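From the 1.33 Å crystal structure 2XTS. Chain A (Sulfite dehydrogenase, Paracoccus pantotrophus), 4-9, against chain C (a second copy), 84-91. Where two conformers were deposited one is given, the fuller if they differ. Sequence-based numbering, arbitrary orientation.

Chain A, residues 4-9: PDPLIT
Chain C, residues 84-91: KQDYRLMI

Contact between two copies of sulfite dehydrogenase, in which the start of a short helix in chain A (6-9) meets a chain C segment that passes from helical phi/psi at 84-86 into an extended course ending in strand; the stretches bury 310 Å². In register, the CA atoms of L7(A) and D86(C) lie 6.6 Å apart, those of I8(A) and R88(C) 7.6 Å. D5(A) (phi/psi -83/119, chi1 t) is the N-cap and divides its carboxylate between two tasks. D5(A) OD1 accepts from L7(A) N at 3.0 Å, capping the helix, while D5(A) OD2 faces chain C in a salt bridge, accepting from R88(C) NE at 2.9 Å and R88(C) NH2 at 3.0 Å. The D5(A) carbonyl O is used as well, taking I8(A) N at 2.9 Å and T9(A) N at 3.0 Å. The CA-to-CB bond of R88(C) (-139/141; chi1 to chi3 m, m, t, chi4 -83°) points toward chain A, and its remaining nitrogen, R88(C) NH1, donates within its own chain to Q85(C) O and Y87(C) O, both at 2.9 Å. These bonds tie the guanidinium to the backbone just before it while D5(A) OD2 meets its edge, near the plane. One face is covered by L7(A) (-65/-14; chi1 -85°, m; chi2 t), whose CD1 comes to 3.3 Å from R88(C) NH2; L7(A) CD2 lies 3.8 Å from D86(C) OD1, a contact without a hydrogen bond. A water joins the backbones, donating to L7(A) O and D86(C) O, each 2.9 Å from the water oxygen. Beyond the polar centre, I8(A) (m, t) sets CG1 4.0 Å from R88(C) CG, along the aliphatic part of the arginine, and CG2 4.0 Å from CE of M90(C) (t, t, m), an apolar contact. The CA-to-CB bonds of Y87(C) and L89(C) point away, alternating with those of R88(C) and M90(C).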

ATOM      1  N   PRO A   4      31.693 -10.798 -24.062  1.00 19.36           N
ATOM      2  CA  PRO A   4      30.456 -10.019 -23.912  1.00 17.48           C
ATOM      3  C   PRO A   4      29.265 -10.833 -23.439  1.00 15.72           C
ATOM      4  O   PRO A   4      29.122 -12.000 -23.810  1.00 16.95           O
ATOM      5  CB  PRO A   4      30.219  -9.485 -25.320  1.00 17.46           C
ATOM      6  CG  PRO A   4      31.572  -9.462 -25.948  1.00 19.15           C
ATOM      7  CD  PRO A   4      32.227 -10.698 -25.431  1.00 19.42           C
ATOM      8  N   ASP A   5      28.412 -10.203 -22.638  1.00 13.38           N
ATOM      9  CA  ASP A   5      27.277 -10.893 -22.057  1.00 12.38           C
ATOM     10  C   ASP A   5      26.144 -10.921 -23.076  1.00 11.61           C
ATOM     11  O   ASP A   5      25.656  -9.857 -23.466  1.00 11.29           O
ATOM     12  CB  ASP A   5      26.854 -10.180 -20.765  1.00 12.84           C
ATOM     13  CG  ASP A   5      25.781 -10.907 -20.000  1.00 13.28           C
ATOM     14  OD1 ASP A   5      25.061 -11.726 -20.582  1.00 13.55           O
ATOM     15  OD2 ASP A   5      25.660 -10.636 -18.790  1.00 15.51           O
ATOM     16  N   PRO A   6      25.708 -12.125 -23.498  1.00 11.46           N
ATOM     17  CA  PRO A   6      24.625 -12.192 -24.501  1.00 11.70           C
ATOM     18  C   PRO A   6      23.294 -11.603 -24.068  1.00 11.14           C
ATOM     19  O   PRO A   6      22.460 -11.284 -24.928  1.00 11.36           O
ATOM     20  CB  PRO A   6      24.468 -13.691 -24.774  1.00 12.86           C
ATOM     21  CG  PRO A   6      25.013 -14.331 -23.566  1.00 14.00           C
ATOM     22  CD  PRO A   6      26.183 -13.476 -23.153  1.00 12.05           C
ATOM     23  N   LEU A   7      23.079 -11.469 -22.766  1.00 10.15           N
ATOM     24  CA  LEU A   7      21.871 -10.786 -22.288  0.50  9.78           C
ATOM     25  C   LEU A   7      21.861  -9.309 -22.679  1.00  9.55           C
ATOM     26  O   LEU A   7      20.804  -8.641 -22.599  1.00  9.71           O
ATOM     27  CB  LEU A   7      21.672 -10.982 -20.793  0.50  9.77           C
ATOM     28  CG  LEU A   7      20.957 -12.290 -20.494  0.50 10.00           C
ATOM     29  CD1 LEU A   7      21.276 -12.679 -19.077  0.50 11.27           C
ATOM     30  CD2 LEU A   7      19.452 -12.140 -20.714  0.50  8.83           C
ATOM     31  N   ILE A   8      23.021  -8.802 -23.107  1.00  9.50           N
ATOM     32  CA  ILE A   8      23.143  -7.447 -23.661  1.00  9.38           C
ATOM     33  C   ILE A   8      23.387  -7.496 -25.180  1.00  9.49           C
ATOM     34  O   ILE A   8      22.750  -6.793 -25.951  1.00  9.21           O
ATOM     35  CB  ILE A   8      24.287  -6.649 -22.981  1.00  8.92           C
ATOM     36  CG1 ILE A   8      23.978  -6.473 -21.484  1.00 10.61           C
ATOM     37  CG2 ILE A   8      24.516  -5.310 -23.706  1.00 10.22           C
ATOM     38  CD1 ILE A   8      25.155  -5.977 -20.686  1.00 12.51           C
ATOM     39  N   THR A   9      24.312  -8.336 -25.633  1.00 10.61           N
ATOM     40  CA  THR A   9      24.689  -8.284 -27.042  1.00 10.96           C
ATOM     41  C   THR A   9      23.695  -8.948 -27.987  1.00 10.96           C
ATOM     42  O   THR A   9      23.713  -8.643 -29.181  1.00 12.88           O
ATOM     43  CB  THR A   9      26.076  -8.902 -27.317  1.00 10.93           C
ATOM     44  OG1 THR A   9      26.057 -10.275 -26.909  1.00 13.00           O
ATOM     45  CG2 THR A   9      27.187  -8.107 -26.624  1.00 12.42           C
TER
ATOM     46  N   LYS C  84      14.959 -10.778 -12.446  1.00  8.00           N
ATOM     47  CA  LYS C  84      16.118 -10.183 -11.802  1.00  9.00           C
ATOM     48  C   LYS C  84      17.378 -10.855 -12.308  1.00  9.41           C
ATOM     49  O   LYS C  84      18.407 -10.240 -12.314  1.00 11.18           O
ATOM     50  CB  LYS C  84      15.989 -10.245 -10.279  1.00  8.82           C
ATOM     51  CG  LYS C  84      14.957  -9.281  -9.725  1.00  8.49           C
ATOM     52  CD  LYS C  84      14.656  -9.587  -8.270  1.00  9.36           C
ATOM     53  CE  LYS C  84      13.744  -8.533  -7.691  1.00 10.88           C
ATOM     54  NZ  LYS C  84      13.358  -8.780  -6.290  1.00 12.28           N
ATOM     55  N   GLN C  85      17.311 -12.118 -12.702  1.00  9.68           N
ATOM     56  CA  GLN C  85      18.472 -12.805 -13.281  1.00 11.06           C
ATOM     57  C   GLN C  85      18.869 -12.254 -14.647  1.00 10.37           C
ATOM     58  O   GLN C  85      20.061 -12.144 -14.970  1.00 11.46           O
ATOM     59  CB  GLN C  85      18.193 -14.302 -13.451  1.00 11.20           C
ATOM     60  CG  GLN C  85      18.265 -15.113 -12.202  1.00 12.35           C
ATOM     61  CD  GLN C  85      17.000 -15.170 -11.373  1.00 13.02           C
ATOM     62  OE1 GLN C  85      16.026 -14.415 -11.579  1.00 13.83           O
ATOM     63  NE2 GLN C  85      17.012 -16.072 -10.400  1.00 16.53           N
ATOM     64  N   ASP C  86      17.880 -11.904 -15.468  1.00  9.41           N
ATOM     65  CA  ASP C  86      18.148 -11.425 -16.823  1.00 10.08           C
ATOM     66  C   ASP C  86      18.406  -9.913 -16.873  1.00  9.32           C
ATOM     67  O   ASP C  86      18.956  -9.388 -17.861  1.00 10.20           O
ATOM     68  CB  ASP C  86      16.960 -11.722 -17.727  1.00 10.30           C
ATOM     69  CG  ASP C  86      16.797 -13.192 -18.057  1.00 11.86           C
ATOM     70  OD1 ASP C  86      17.744 -13.976 -17.882  1.00 15.07           O
ATOM     71  OD2 ASP C  86      15.697 -13.528 -18.544  1.00 14.22           O
ATOM     72  N   TYR C  87      17.995  -9.217 -15.816  1.00  9.09           N
ATOM     73  CA  TYR C  87      18.128  -7.776 -15.735  1.00  8.59           C
ATOM     74  C   TYR C  87      19.583  -7.311 -15.830  1.00  8.84           C
ATOM     75  O   TYR C  87      20.463  -7.896 -15.207  1.00 10.01           O
ATOM     76  CB  TYR C  87      17.524  -7.281 -14.411  1.00  8.05           C
ATOM     77  CG  TYR C  87      17.592  -5.780 -14.235  1.00  8.09           C
ATOM     78  CD1 TYR C  87      16.660  -4.949 -14.855  1.00  8.46           C
ATOM     79  CD2 TYR C  87      18.616  -5.175 -13.520  1.00  8.62           C
ATOM     80  CE1 TYR C  87      16.737  -3.586 -14.760  1.00  7.54           C
ATOM     81  CE2 TYR C  87      18.678  -3.806 -13.420  1.00  8.27           C
ATOM     82  CZ  TYR C  87      17.743  -3.024 -14.043  1.00  8.20           C
ATOM     83  OH  TYR C  87      17.812  -1.662 -13.962  1.00  9.11           O
ATOM     84  N   ARG C  88      19.842  -6.262 -16.606  1.00  8.18           N
ATOM     85  CA  ARG C  88      21.125  -5.574 -16.597  1.00  8.74           C
ATOM     86  C   ARG C  88      20.879  -4.096 -16.666  1.00  8.05           C
ATOM     87  O   ARG C  88      20.021  -3.655 -17.426  1.00  8.85           O
ATOM     88  CB  ARG C  88      21.994  -5.960 -17.791  1.00  9.41           C
ATOM     89  CG  ARG C  88      22.338  -7.438 -17.912  1.00 10.65           C
ATOM     90  CD  ARG C  88      23.360  -7.913 -16.895  1.00 10.20           C
ATOM     91  NE  ARG C  88      23.732  -9.313 -17.112  1.00 13.04           N
ATOM     92  CZ  ARG C  88      23.048 -10.362 -16.682  1.00 14.16           C
ATOM     93  NH1 ARG C  88      21.942 -10.230 -15.978  1.00 13.58           N
ATOM     94  NH2 ARG C  88      23.506 -11.573 -16.939  1.00 15.12           N
ATOM     95  N   LEU C  89      21.677  -3.334 -15.926  1.00  8.50           N
ATOM     96  CA  LEU C  89      21.689  -1.871 -16.028  1.00  7.93           C
ATOM     97  C   LEU C  89      23.063  -1.402 -16.494  1.00  8.00           C
ATOM     98  O   LEU C  89      24.072  -1.694 -15.867  1.00  9.87           O
ATOM     99  CB  LEU C  89      21.358  -1.213 -14.683  1.00  8.07           C
ATOM    100  CG  LEU C  89      21.382   0.315 -14.638  1.00  8.45           C
ATOM    101  CD1 LEU C  89      20.277   0.905 -15.527  1.00  9.45           C
ATOM    102  CD2 LEU C  89      21.306   0.846 -13.219  1.00 12.22           C
ATOM    103  N   MET C  90      23.064  -0.657 -17.581  1.00  7.13           N
ATOM    104  CA  MET C  90      24.274  -0.081 -18.149  1.00  7.57           C
ATOM    105  C   MET C  90      24.318   1.405 -17.862  1.00  8.24           C
ATOM    106  O   MET C  90      23.315   2.111 -17.994  1.00  8.88           O
ATOM    107  CB  MET C  90      24.248  -0.297 -19.671  1.00  7.57           C
ATOM    108  CG  MET C  90      25.409   0.320 -20.426  1.00  9.22           C
ATOM    109  SD  MET C  90      25.403  -0.028 -22.188  1.00 10.02           S
ATOM    110  CE  MET C  90      25.660  -1.785 -22.197  1.00 13.03           C
ATOM    111  N   ILE C  91      25.497   1.891 -17.506  1.00  8.45           N
ATOM    112  CA  ILE C  91      25.770   3.319 -17.444  1.00  9.07           C
ATOM    113  C   ILE C  91      26.902   3.581 -18.427  1.00  8.93           C
ATOM    114  O   ILE C  91      27.972   2.979 -18.310  1.00 10.21           O
ATOM    115  CB  ILE C  91      26.141   3.801 -16.040  1.00  9.88           C
ATOM    116  CG1 ILE C  91      25.046   3.396 -15.045  1.00 11.46           C
ATOM    117  CG2 ILE C  91      26.388   5.312 -16.069  1.00 11.22           C
ATOM    118  CD1 ILE C  91      25.181   4.009 -13.644  1.00 15.27           C
TER
HETATM  119  O   HOH W   1      18.922  -8.158 -20.512  1.00 12.30           O